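PDB 3M1R: formimidoylglutamase from Bacillus subtilis, which catalyses the manganese-dependent hydrolysis of N-formimidoyl-L-glutamate to L-glutamate and formamide, a late step of histidine degradation. Local coordinates for residues Gln109-Leu114 against Ile137-Gln142; Val244-Leu249 against Ala306-His311; Val289-Thr294 against Met300-Ala305. One frame throughout, in Å; residues are numbered along the deposited sequence.

Contact 1 (Gln109-Leu114 against Ile137-Gln142); sequences QTMHAL and IKAIAQ
The main apolar contact is between Met111, a selenomethionine, and Ala139. Met111 CB lies 3.6 Å from Ala139 CB, and Met111 CG is 3.8 Å from the same methyl. The root of the long side chain does the touching. The chain then bends at chi2 (70°), and the side chain of Met111 packs on Trp121, Pro123 and Ile125 of strand 121-127. Ala139 has just one methyl to offer, and the helices come close together there. His112 CA and Ala139 CA are 5.0 Å apart, and the Ala139 methyl lies 4.0 Å from His112 N. Phe108 and Leu115 of helix 100-117 also pack on Ala139.

The second contact is looser. With CG anti to the backbone N (chi1 -179°), the His112 ring reaches the end of helix 133-141. There His112 CE1, at the ring edge, lies 3.9 Å from Gln142 O, too long for a hydrogen bond. Gln142 is the first residue to leave helical geometry.

Consecutive helices 100-117 and 133-141 thus pack together on the parallel sheet of the arginase-family alpha/beta fold, away from the metal site. The second subunit packs on other residues of helix 100-117, with its Tyr7 on Ala113 and Leu114. The segments share no hydrogen bond and rely on van der Waals packing around a small residue.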
ATOM      1  N   GLN D 109     -29.962   2.721 -24.988  1.00 51.59           N
ATOM      2  CA  GLN D 109     -31.035   3.694 -25.219  1.00 55.61           C
ATOM      3  C   GLN D 109     -30.527   5.114 -25.198  1.00 56.03           C
ATOM      4  O   GLN D 109     -30.961   5.946 -25.996  1.00 53.21           O
ATOM      5  CB  GLN D 109     -32.106   3.584 -24.143  1.00 64.35           C
ATOM      6  CG  GLN D 109     -33.183   2.576 -24.405  1.00 77.86           C
ATOM      7  CD  GLN D 109     -34.214   2.597 -23.301  1.00 91.93           C
ATOM      8  OE1 GLN D 109     -34.330   1.646 -22.525  1.00 96.55           O
ATOM      9  NE2 GLN D 109     -34.954   3.699 -23.205  1.00 96.74           N
ATOM     10  N   THR D 110     -29.630   5.392 -24.251  1.00 50.80           N
ATOM     11  CA  THR D 110     -29.114   6.730 -24.068  1.00 47.59           C
ATOM     12  C   THR D 110     -28.264   7.064 -25.269  1.00 51.68           C
ATOM     13  O   THR D 110     -28.418   8.120 -25.890  1.00 58.50           O
ATOM     14  CB  THR D 110     -28.277   6.827 -22.790  1.00 43.93           C
ATOM     15  OG1 THR D 110     -29.115   6.563 -21.659  1.00 51.85           O
ATOM     16  CG2 THR D 110     -27.663   8.207 -22.650  1.00 40.88           C
HETATM   17  N   MSE D 111     -27.386   6.131 -25.602  1.00 51.95           N
HETATM   18  CA  MSE D 111     -26.480   6.261 -26.723  1.00 52.73           C
HETATM   19  C   MSE D 111     -27.275   6.475 -28.017  1.00 53.64           C
HETATM   20  O   MSE D 111     -26.945   7.334 -28.836  1.00 51.41           O
HETATM   21  CB  MSE D 111     -25.641   4.987 -26.816  1.00 60.68           C
HETATM   22  CG  MSE D 111     -24.197   5.190 -27.213  1.00 72.56           C
HETATM   23 SE   MSE D 111     -23.123   6.050 -25.841  0.89 64.66          SE
HETATM   24  CE  MSE D 111     -21.650   6.603 -26.979  1.00134.68           C
ATOM     25  N   HIS D 112     -28.332   5.690 -28.192  1.00 52.69           N
ATOM     26  CA  HIS D 112     -29.147   5.801 -29.386  1.00 54.10           C
ATOM     27  C   HIS D 112     -29.832   7.161 -29.454  1.00 60.64           C
ATOM     28  O   HIS D 112     -29.723   7.861 -30.453  1.00 55.34           O
ATOM     29  CB  HIS D 112     -30.189   4.683 -29.462  1.00 49.61           C
ATOM     30  CG  HIS D 112     -31.044   4.743 -30.695  1.00 55.75           C
ATOM     31  ND1 HIS D 112     -30.725   4.071 -31.855  1.00 60.74           N
ATOM     32  CD2 HIS D 112     -32.206   5.391 -30.943  1.00 60.97           C
ATOM     33  CE1 HIS D 112     -31.655   4.300 -32.766  1.00 63.27           C
ATOM     34  NE2 HIS D 112     -32.566   5.100 -32.238  1.00 63.59           N
ATOM     35  N   ALA D 113     -30.535   7.534 -28.391  1.00 61.73           N
ATOM     36  CA  ALA D 113     -31.206   8.827 -28.358  1.00 61.01           C
ATOM     37  C   ALA D 113     -30.209   9.955 -28.631  1.00 60.29           C
ATOM     38  O   ALA D 113     -30.466  10.835 -29.453  1.00 66.69           O
ATOM     39  CB  ALA D 113     -31.904   9.036 -27.018  1.00 56.45           C
ATOM     40  N   LEU D 114     -29.067   9.905 -27.948  1.00 57.25           N
ATOM     41  CA  LEU D 114     -28.028  10.929 -28.060  1.00 53.55           C
ATOM     42  C   LEU D 114     -27.483  11.084 -29.482  1.00 50.17           C
ATOM     43  O   LEU D 114     -27.403  12.196 -29.995  1.00 50.52           O
ATOM     44  CB  LEU D 114     -26.880  10.616 -27.100  1.00 49.92           C
ATOM     45  CG  LEU D 114     -26.604  11.531 -25.906  1.00 51.24           C
ATOM     46  CD1 LEU D 114     -27.774  12.426 -25.576  1.00 51.51           C
ATOM     47  CD2 LEU D 114     -26.174  10.710 -24.680  1.00 46.07           C
ATOM     48  N   ILE D 137     -21.479   0.018 -29.478  1.00 51.29           N
ATOM     49  CA  ILE D 137     -21.391  -0.315 -30.896  1.00 49.13           C
ATOM     50  C   ILE D 137     -22.747  -0.543 -31.558  1.00 55.19           C
ATOM     51  O   ILE D 137     -23.003  -0.042 -32.648  1.00 58.73           O
ATOM     52  CB  ILE D 137     -20.475  -1.520 -31.115  1.00 42.60           C
ATOM     53  CG1 ILE D 137     -19.045  -1.139 -30.739  1.00 46.61           C
ATOM     54  CG2 ILE D 137     -20.531  -1.973 -32.543  1.00 43.56           C
ATOM     55  CD1 ILE D 137     -18.071  -2.285 -30.763  1.00 51.80           C
ATOM     56  N   LYS D 138     -23.626  -1.286 -30.902  1.00 55.47           N
ATOM     57  CA  LYS D 138     -24.966  -1.484 -31.439  1.00 55.26           C
ATOM     58  C   LYS D 138     -25.672  -0.146 -31.702  1.00 55.78           C
ATOM     59  O   LYS D 138     -26.404  -0.010 -32.672  1.00 57.33           O
ATOM     60  CB  LYS D 138     -25.783  -2.332 -30.474  1.00 54.62           C
ATOM     61  CG  LYS D 138     -27.229  -2.613 -30.870  1.00 57.96           C
ATOM     62  CD  LYS D 138     -27.798  -3.684 -29.924  1.00 60.96           C
ATOM     63  CE  LYS D 138     -29.282  -3.499 -29.641  1.00 71.16           C
ATOM     64  NZ  LYS D 138     -29.655  -4.146 -28.340  1.00 71.34           N
ATOM     65  N   ALA D 139     -25.460   0.830 -30.823  1.00 57.55           N
ATOM     66  CA  ALA D 139     -26.070   2.144 -30.982  1.00 55.84           C
ATOM     67  C   ALA D 139     -25.450   2.842 -32.172  1.00 52.46           C
ATOM     68  O   ALA D 139     -26.150   3.421 -32.992  1.00 55.52           O
ATOM     69  CB  ALA D 139     -25.886   2.976 -29.732  1.00 53.01           C
ATOM     70  N   ILE D 140     -24.127   2.785 -32.268  1.00 53.64           N
ATOM     71  CA  ILE D 140     -23.448   3.334 -33.430  1.00 54.42           C
ATOM     72  C   ILE D 140     -24.008   2.680 -34.679  1.00 52.82           C
ATOM     73  O   ILE D 140     -24.505   3.355 -35.575  1.00 60.90           O
ATOM     74  CB  ILE D 140     -21.937   3.070 -33.389  1.00 55.43           C
ATOM     75  CG1 ILE D 140     -21.282   3.826 -32.232  1.00 53.96           C
ATOM     76  CG2 ILE D 140     -21.300   3.442 -34.713  1.00 52.99           C
ATOM     77  CD1 ILE D 140     -21.485   5.303 -32.276  1.00 61.08           C
ATOM     78  N   ALA D 141     -23.939   1.354 -34.727  1.00 49.86           N
ATOM     79  CA  ALA D 141     -24.361   0.602 -35.907  1.00 51.71           C
ATOM     80  C   ALA D 141     -25.792   0.898 -36.323  1.00 59.65           C
ATOM     81  O   ALA D 141     -26.098   0.994 -37.514  1.00 60.24           O
ATOM     82  CB  ALA D 141     -24.185  -0.883 -35.689  1.00 47.27           C
ATOM     83  N   GLN D 142     -26.682   1.034 -35.352  1.00 62.87           N
ATOM     84  CA  GLN D 142     -28.087   1.200 -35.702  1.00 66.50           C
ATOM     85  C   GLN D 142     -28.533   2.654 -35.760  1.00 69.81           C
ATOM     86  O   GLN D 142     -29.722   2.936 -35.877  1.00 72.03           O
ATOM     87  CB  GLN D 142     -28.970   0.415 -34.747  1.00 67.39           C
ATOM     88  CG  GLN D 142     -28.736  -1.076 -34.783  1.00 70.93           C
ATOM     89  CD  GLN D 142     -29.588  -1.779 -33.763  1.00 79.03           C
ATOM     90  OE1 GLN D 142     -30.236  -1.132 -32.936  1.00 81.75           O
ATOM     91  NE2 GLN D 142     -29.603  -3.106 -33.809  1.00 80.41           N
TER

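Contact 2 (Val244-Leu249 against Ala306-His311); sequences VDMDVL and AHVLLH. With CA (calcium ion), chain B; CA (calcium ion), chain C.
Val244 and Met246 meet Val308 through apolar groups, and the flat groups lie further out. The carboxylates of Asp245 and Asp247 serve the metal site. Asp247 grips one calcium ion with both oxygens, OD1 at 2.4 Å and OD2 at 2.5 Å from the ion of chain B. Asp245 uses a single oxygen as a bridge. Its OD2 lies 2.6 Å from that ion and 2.5 Å from the calcium ion of chain C. Asn130, Asp153, His155 and Asp157 complete the two sites. The sites probably hold manganese in the working enzyme, as in the arginase family. On the helix, the His311 ring has His307 O in plane at its edge. Phe194 of the third subunit meets the His311 ring edge-to-face.

The touching side chains lie in the protein interior. Val308 divides its two methyls between two partners. CG1, anti to the backbone N (chi1 173°), lies 4.3 Å from Val244 CG2. CG2 lies 4.1 Å from SE of Met246, a selenomethionine. The Met246 chain is bent at chi2 and chi3, and it runs antiparallel alongside the Val308 side chain. Both distances are ordinary van der Waals separations. The polar side chains of Asp245 and Asp247 take no part in this packing, so one short segment offers carboxylates to the metals and apolar groups to the helix.

Val244 and Asp245 end strand 239-245, and a 3-10 turn follows at 246-248. Helix 300-318 packs on this strand end. Ile288 of the neighbouring strand 283-289 touches both Met246 and Val308. Helix 60-69 covers Ala306, Leu309 and Leu310, while helix 267-278 packs on His307 and His311.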
ATOM      1  N   VAL D 244     -10.753   0.771 -27.500  1.00 35.61           N
ATOM      2  CA  VAL D 244      -9.484   0.524 -26.844  1.00 33.96           C
ATOM      3  C   VAL D 244      -9.676  -0.190 -25.513  1.00 31.44           C
ATOM      4  O   VAL D 244     -10.203   0.379 -24.556  1.00 36.08           O
ATOM      5  CB  VAL D 244      -8.709   1.811 -26.585  1.00 30.30           C
ATOM      6  CG1 VAL D 244      -7.381   1.453 -25.904  1.00 30.41           C
ATOM      7  CG2 VAL D 244      -8.475   2.539 -27.891  1.00 30.42           C
ATOM      8  N   ASP D 245      -9.255  -1.448 -25.473  1.00 33.87           N
ATOM      9  CA  ASP D 245      -9.227  -2.212 -24.240  1.00 31.15           C
ATOM     10  C   ASP D 245      -7.805  -2.073 -23.730  1.00 31.14           C
ATOM     11  O   ASP D 245      -6.857  -2.510 -24.369  1.00 36.04           O
ATOM     12  CB  ASP D 245      -9.574  -3.667 -24.520  1.00 26.66           C
ATOM     13  CG  ASP D 245      -9.519  -4.547 -23.273  1.00 32.98           C
ATOM     14  OD1 ASP D 245      -8.796  -4.255 -22.303  1.00 31.84           O
ATOM     15  OD2 ASP D 245     -10.232  -5.553 -23.279  1.00 44.32           O
HETATM   16  N   MSE D 246      -7.661  -1.420 -22.591  1.00 29.54           N
HETATM   17  CA  MSE D 246      -6.338  -1.017 -22.129  1.00 35.04           C
HETATM   18  C   MSE D 246      -5.449  -2.209 -21.813  1.00 33.03           C
HETATM   19  O   MSE D 246      -4.233  -2.067 -21.737  1.00 32.54           O
HETATM   20  CB  MSE D 246      -6.437  -0.059 -20.928  1.00 29.04           C
HETATM   21  CG  MSE D 246      -7.018   1.320 -21.290  1.00 26.54           C
HETATM   22 SE   MSE D 246      -5.926   2.390 -22.550  0.88 38.94          SE
HETATM   23  CE  MSE D 246      -4.509   2.875 -21.287  1.00 34.20           C
ATOM     24  N   ASP D 247      -6.035  -3.396 -21.665  1.00 29.36           N
ATOM     25  CA  ASP D 247      -5.203  -4.548 -21.337  1.00 27.71           C
ATOM     26  C   ASP D 247      -4.423  -5.072 -22.540  1.00 28.67           C
ATOM     27  O   ASP D 247      -3.618  -5.987 -22.403  1.00 32.93           O
ATOM     28  CB  ASP D 247      -5.968  -5.656 -20.589  1.00 32.58           C
ATOM     29  CG  ASP D 247      -6.988  -6.354 -21.453  1.00 42.35           C
ATOM     30  OD1 ASP D 247      -6.819  -6.385 -22.708  1.00 37.08           O
ATOM     31  OD2 ASP D 247      -7.961  -6.877 -20.862  1.00 39.98           O
ATOM     32  N   VAL D 248      -4.621  -4.449 -23.697  1.00 28.38           N
ATOM     33  CA  VAL D 248      -3.738  -4.673 -24.841  1.00 29.84           C
ATOM     34  C   VAL D 248      -2.311  -4.220 -24.489  1.00 31.52           C
ATOM     35  O   VAL D 248      -1.331  -4.690 -25.062  1.00 30.26           O
ATOM     36  CB  VAL D 248      -4.236  -3.897 -26.084  1.00 27.04           C
ATOM     37  CG1 VAL D 248      -3.869  -2.400 -25.990  1.00 25.40           C
ATOM     38  CG2 VAL D 248      -3.674  -4.497 -27.354  1.00 27.44           C
ATOM     39  N   LEU D 249      -2.207  -3.297 -23.535  1.00 25.61           N
ATOM     40  CA  LEU D 249      -0.912  -2.779 -23.127  1.00 31.35           C
ATOM     41  C   LEU D 249      -0.222  -3.770 -22.221  1.00 33.51           C
ATOM     42  O   LEU D 249      -0.869  -4.510 -21.495  1.00 31.26           O
ATOM     43  CB  LEU D 249      -1.053  -1.446 -22.378  1.00 23.18           C
ATOM     44  CG  LEU D 249      -1.529  -0.262 -23.206  1.00 30.93           C
ATOM     45  CD1 LEU D 249      -2.043   0.854 -22.299  1.00 30.96           C
ATOM     46  CD2 LEU D 249      -0.415   0.257 -24.150  1.00 22.66           C
ATOM     47  N   ALA D 306      -6.074   8.778 -20.425  1.00 34.37           N
ATOM     48  CA  ALA D 306      -6.291  10.188 -20.741  1.00 30.75           C
ATOM     49  C   ALA D 306      -5.464  10.593 -21.962  1.00 29.12           C
ATOM     50  O   ALA D 306      -5.931  11.336 -22.808  1.00 29.33           O
ATOM     51  CB  ALA D 306      -5.967  11.071 -19.535  1.00 19.81           C
ATOM     52  N   HIS D 307      -4.243  10.075 -22.070  1.00 27.93           N
ATOM     53  CA  HIS D 307      -3.413  10.385 -23.227  1.00 30.28           C
ATOM     54  C   HIS D 307      -3.948   9.770 -24.518  1.00 28.94           C
ATOM     55  O   HIS D 307      -3.783  10.339 -25.591  1.00 32.01           O
ATOM     56  CB  HIS D 307      -1.951  10.017 -22.982  1.00 28.60           C
ATOM     57  CG  HIS D 307      -1.182  11.093 -22.282  1.00 26.17           C
ATOM     58  ND1 HIS D 307      -1.416  11.450 -20.968  1.00 33.98           N
ATOM     59  CD2 HIS D 307      -0.182  11.899 -22.711  1.00 24.97           C
ATOM     60  CE1 HIS D 307      -0.600  12.428 -20.624  1.00 25.20           C
ATOM     61  NE2 HIS D 307       0.161  12.714 -21.662  1.00 33.85           N
ATOM     62  N   VAL D 308      -4.595   8.611 -24.415  1.00 32.61           N
ATOM     63  CA  VAL D 308      -5.302   8.065 -25.566  1.00 33.51           C
ATOM     64  C   VAL D 308      -6.374   9.059 -26.039  1.00 33.70           C
ATOM     65  O   VAL D 308      -6.605   9.215 -27.232  1.00 36.96           O
ATOM     66  CB  VAL D 308      -5.970   6.713 -25.248  1.00 31.84           C
ATOM     67  CG1 VAL D 308      -6.824   6.269 -26.401  1.00 29.72           C
ATOM     68  CG2 VAL D 308      -4.926   5.650 -24.885  1.00 29.30           C
ATOM     69  N   LEU D 309      -7.044   9.704 -25.091  1.00 34.74           N
ATOM     70  CA  LEU D 309      -8.064  10.697 -25.399  1.00 39.27           C
ATOM     71  C   LEU D 309      -7.438  11.915 -26.095  1.00 39.27           C
ATOM     72  O   LEU D 309      -7.910  12.355 -27.144  1.00 41.35           O
ATOM     73  CB  LEU D 309      -8.788  11.132 -24.123  1.00 38.42           C
ATOM     74  CG  LEU D 309     -10.174  10.522 -23.887  1.00 44.71           C
ATOM     75  CD1 LEU D 309     -10.425   9.335 -24.806  1.00 32.57           C
ATOM     76  CD2 LEU D 309     -10.400  10.158 -22.415  1.00 41.29           C
ATOM     77  N   LEU D 310      -6.368  12.436 -25.507  1.00 27.48           N
ATOM     78  CA  LEU D 310      -5.628  13.543 -26.092  1.00 31.26           C
ATOM     79  C   LEU D 310      -5.167  13.245 -27.517  1.00 36.89           C
ATOM     80  O   LEU D 310      -5.319  14.091 -28.378  1.00 33.08           O
ATOM     81  CB  LEU D 310      -4.450  13.945 -25.206  1.00 34.36           C
ATOM     82  CG  LEU D 310      -4.903  14.567 -23.879  1.00 37.86           C
ATOM     83  CD1 LEU D 310      -3.746  14.718 -22.906  1.00 37.49           C
ATOM     84  CD2 LEU D 310      -5.561  15.919 -24.123  1.00 39.16           C
ATOM     85  N   HIS D 311      -4.646  12.042 -27.768  1.00 34.37           N
ATOM     86  CA  HIS D 311      -4.116  11.709 -29.083  1.00 35.66           C
ATOM     87  C   HIS D 311      -5.215  11.437 -30.105  1.00 38.21           C
ATOM     88  O   HIS D 311      -5.051  11.700 -31.282  1.00 45.73           O
ATOM     89  CB  HIS D 311      -3.107  10.560 -29.019  1.00 32.52           C
ATOM     90  CG  HIS D 311      -1.769  10.965 -28.483  1.00 35.32           C
ATOM     91  ND1 HIS D 311      -0.666  11.155 -29.289  1.00 40.65           N
ATOM     92  CD2 HIS D 311      -1.353  11.222 -27.216  1.00 34.68           C
ATOM     93  CE1 HIS D 311       0.368  11.518 -28.549  1.00 37.79           C
ATOM     94  NE2 HIS D 311      -0.022  11.557 -27.286  1.00 39.62           N
TER
HETATM   95 CA    CA B 321      -8.796  -7.671 -23.046  1.00 37.99          CA
HETATM   96 CA    CA C 322     -11.168  -7.860 -23.733  1.00 84.93          CA

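Contact 3 (Val289-Thr294 against Met300-Ala305); sequences VEVDPT and MTSRAA
Val291 reaches helix 300-318 with two differently placed methyls: chi1 of 175° sets CG1 anti to the backbone N and CG2 anti to the carbonyl carbon. CG2 lies 4.2 Å from Ala305 CB, one turn along the helix from Thr301. It is also 4.2 Å from Thr301 CG2. CG1 instead approaches a polar atom, 3.6 Å from Ser302 OG. That hydroxyl is paired with Thr63 OG1, and Thr301 OG1 is hydrogen-bonded to Asp296 and Gly256.

Next along the segment, Asp292 forms an Asx turn. Its OD1 accepts from Thr294 N at 3.0 Å on the anti side, and from Thr294 OG1 at 2.7 Å on the syn side. Both donors come from one face, tilted a little over 30° from the carboxylate plane, and the N-H bond is bent (137°). Asp292 OD2 is bonded to Gly56 N.

The contact ties the loop after strand 283-289 to the first turns of helix 300-318. The Val291 side chain is about 8 Å from that of Asp245, a metal ligand. The centre is apolar, the hydroxyls at its border are satisfied elsewhere in the fold, and the Asx turn probably helps hold the loop in shape.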
ATOM      1  N   VAL D 289     -11.895   0.912 -22.373  1.00 31.75           N
ATOM      2  CA  VAL D 289     -12.380  -0.015 -21.373  1.00 36.29           C
ATOM      3  C   VAL D 289     -11.246  -0.679 -20.611  1.00 34.99           C
ATOM      4  O   VAL D 289     -10.077  -0.613 -21.009  1.00 33.13           O
ATOM      5  CB  VAL D 289     -13.294  -1.116 -21.990  1.00 30.28           C
ATOM      6  CG1 VAL D 289     -14.571  -0.510 -22.528  1.00 33.73           C
ATOM      7  CG2 VAL D 289     -12.552  -1.890 -23.084  1.00 32.71           C
ATOM      8  N   GLU D 290     -11.630  -1.280 -19.490  1.00 30.48           N
ATOM      9  CA  GLU D 290     -10.797  -2.171 -18.700  1.00 31.15           C
ATOM     10  C   GLU D 290      -9.718  -1.474 -17.878  1.00 32.97           C
ATOM     11  O   GLU D 290      -8.771  -2.101 -17.420  1.00 34.20           O
ATOM     12  CB  GLU D 290     -10.252  -3.323 -19.560  1.00 25.71           C
ATOM     13  CG  GLU D 290     -11.360  -4.281 -20.030  1.00 32.50           C
ATOM     14  CD  GLU D 290     -12.017  -5.107 -18.881  1.00 51.90           C
ATOM     15  OE1 GLU D 290     -13.265  -5.152 -18.786  1.00 48.54           O
ATOM     16  OE2 GLU D 290     -11.292  -5.735 -18.081  1.00 51.84           O
ATOM     17  N   VAL D 291      -9.888  -0.179 -17.646  1.00 31.43           N
ATOM     18  CA  VAL D 291      -9.070   0.489 -16.642  1.00 29.94           C
ATOM     19  C   VAL D 291      -9.636   0.242 -15.241  1.00 28.04           C
ATOM     20  O   VAL D 291     -10.814   0.482 -14.991  1.00 32.47           O
ATOM     21  CB  VAL D 291      -8.980   1.991 -16.917  1.00 31.19           C
ATOM     22  CG1 VAL D 291      -8.229   2.711 -15.795  1.00 26.20           C
ATOM     23  CG2 VAL D 291      -8.309   2.219 -18.263  1.00 27.91           C
ATOM     24  N   ASP D 292      -8.800  -0.225 -14.317  1.00 25.31           N
ATOM     25  CA  ASP D 292      -9.266  -0.437 -12.950  1.00 25.88           C
ATOM     26  C   ASP D 292      -8.403   0.347 -11.948  1.00 24.65           C
ATOM     27  O   ASP D 292      -7.335  -0.092 -11.533  1.00 31.18           O
ATOM     28  CB  ASP D 292      -9.316  -1.937 -12.621  1.00 33.32           C
ATOM     29  CG  ASP D 292      -9.984  -2.236 -11.261  1.00 36.94           C
ATOM     30  OD1 ASP D 292     -10.156  -1.302 -10.445  1.00 37.82           O
ATOM     31  OD2 ASP D 292     -10.325  -3.421 -11.014  1.00 30.14           O
ATOM     32  N   PRO D 293      -8.877   1.519 -11.557  1.00 27.44           N
ATOM     33  CA  PRO D 293      -8.146   2.375 -10.626  1.00 29.54           C
ATOM     34  C   PRO D 293      -7.785   1.678  -9.312  1.00 29.47           C
ATOM     35  O   PRO D 293      -6.760   2.046  -8.741  1.00 31.83           O
ATOM     36  CB  PRO D 293      -9.146   3.496 -10.331  1.00 31.12           C
ATOM     37  CG  PRO D 293     -10.112   3.464 -11.458  1.00 32.63           C
ATOM     38  CD  PRO D 293     -10.198   2.069 -11.912  1.00 28.81           C
ATOM     39  N   THR D 294      -8.599   0.732  -8.822  1.00 29.22           N
ATOM     40  CA  THR D 294      -8.304   0.068  -7.533  1.00 26.01           C
ATOM     41  C   THR D 294      -7.147  -0.911  -7.676  1.00 32.29           C
ATOM     42  O   THR D 294      -6.598  -1.385  -6.690  1.00 33.76           O
ATOM     43  CB  THR D 294      -9.521  -0.713  -6.968  1.00 29.96           C
ATOM     44  OG1 THR D 294      -9.836  -1.824  -7.829  1.00 35.13           O
ATOM     45  CG2 THR D 294     -10.715   0.180  -6.876  1.00 27.05           C
HETATM   46  N   MSE D 300      -1.438   5.685 -13.004  1.00 27.24           N
HETATM   47  CA  MSE D 300      -0.693   5.510 -14.245  1.00 27.05           C
HETATM   48  C   MSE D 300      -1.554   5.097 -15.401  1.00 29.45           C
HETATM   49  O   MSE D 300      -1.341   5.558 -16.513  1.00 26.59           O
HETATM   50  CB  MSE D 300       0.347   4.413 -14.100  1.00 29.76           C
HETATM   51  CG  MSE D 300       1.662   4.855 -13.478  1.00 44.97           C
HETATM   52 SE   MSE D 300       2.837   3.292 -13.236  0.72 40.42          SE
HETATM   53  CE  MSE D 300       2.939   2.711 -15.103  1.00 23.54           C
ATOM     54  N   THR D 301      -2.477   4.175 -15.149  1.00 23.10           N
ATOM     55  CA  THR D 301      -3.265   3.596 -16.214  1.00 24.45           C
ATOM     56  C   THR D 301      -4.392   4.541 -16.615  1.00 27.54           C
ATOM     57  O   THR D 301      -4.771   4.590 -17.772  1.00 32.14           O
ATOM     58  CB  THR D 301      -3.789   2.179 -15.853  1.00 26.19           C
ATOM     59  OG1 THR D 301      -2.698   1.376 -15.362  1.00 28.68           O
ATOM     60  CG2 THR D 301      -4.360   1.514 -17.102  1.00 24.98           C
ATOM     61  N   SER D 302      -4.898   5.319 -15.665  1.00 25.50           N
ATOM     62  CA  SER D 302      -5.862   6.356 -15.994  1.00 25.26           C
ATOM     63  C   SER D 302      -5.155   7.491 -16.758  1.00 31.13           C
ATOM     64  O   SER D 302      -5.752   8.081 -17.649  1.00 29.90           O
ATOM     65  CB  SER D 302      -6.588   6.870 -14.740  1.00 28.15           C
ATOM     66  OG  SER D 302      -7.389   5.844 -14.157  1.00 35.84           O
ATOM     67  N   ARG D 303      -3.890   7.785 -16.434  1.00 31.91           N
ATOM     68  CA  ARG D 303      -3.148   8.810 -17.196  1.00 33.05           C
ATOM     69  C   ARG D 303      -2.916   8.333 -18.635  1.00 34.51           C
ATOM     70  O   ARG D 303      -3.102   9.103 -19.582  1.00 33.22           O
ATOM     71  CB  ARG D 303      -1.805   9.186 -16.544  1.00 23.64           C
ATOM     72  CG  ARG D 303      -1.919  10.000 -15.252  1.00 31.72           C
ATOM     73  CD  ARG D 303      -0.595  10.116 -14.498  1.00 34.29           C
ATOM     74  NE  ARG D 303      -0.771  10.837 -13.238  1.00 42.06           N
ATOM     75  CZ  ARG D 303      -0.272  12.047 -12.988  1.00 47.41           C
ATOM     76  NH1 ARG D 303      -0.498  12.640 -11.829  1.00 51.27           N
ATOM     77  NH2 ARG D 303       0.472  12.670 -13.890  1.00 39.07           N
ATOM     78  N   ALA D 304      -2.500   7.071 -18.781  1.00 25.44           N
ATOM     79  CA  ALA D 304      -2.322   6.449 -20.094  1.00 28.24           C
ATOM     80  C   ALA D 304      -3.606   6.548 -20.912  1.00 24.92           C
ATOM     81  O   ALA D 304      -3.580   6.873 -22.101  1.00 26.95           O
ATOM     82  CB  ALA D 304      -1.923   5.003 -19.942  1.00 27.41           C
ATOM     83  N   ALA D 305      -4.730   6.275 -20.260  1.00 28.85           N
ATOM     84  CA  ALA D 305      -6.041   6.379 -20.900  1.00 31.19           C
ATOM     85  C   ALA D 305      -6.349   7.831 -21.316  1.00 34.82           C
ATOM     86  O   ALA D 305      -6.822   8.089 -22.428  1.00 32.26           O
ATOM     87  CB  ALA D 305      -7.133   5.834 -19.969  1.00 24.72           C
TER

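From the N terminus, contact 1 comes first. It joins helix 100-117 to helix 133-141 and closes a short loop around strand 121-127. It is complete before the others begin. Contact 2 opens at the end of strand 239-245 and closes much later on helix 300-318. Contact 3 falls wholly within that span, tying the loop after strand 283-289 to the start of the same helix. Contacts 2 and 3 touch: Val244 O is 2.8 Å from Val289 N, probably a hydrogen bond between neighbouring parallel strands. Contact 1 stands apart, its centre about 22 Å from that of contact 2 and about 25 Å from that of contact 3.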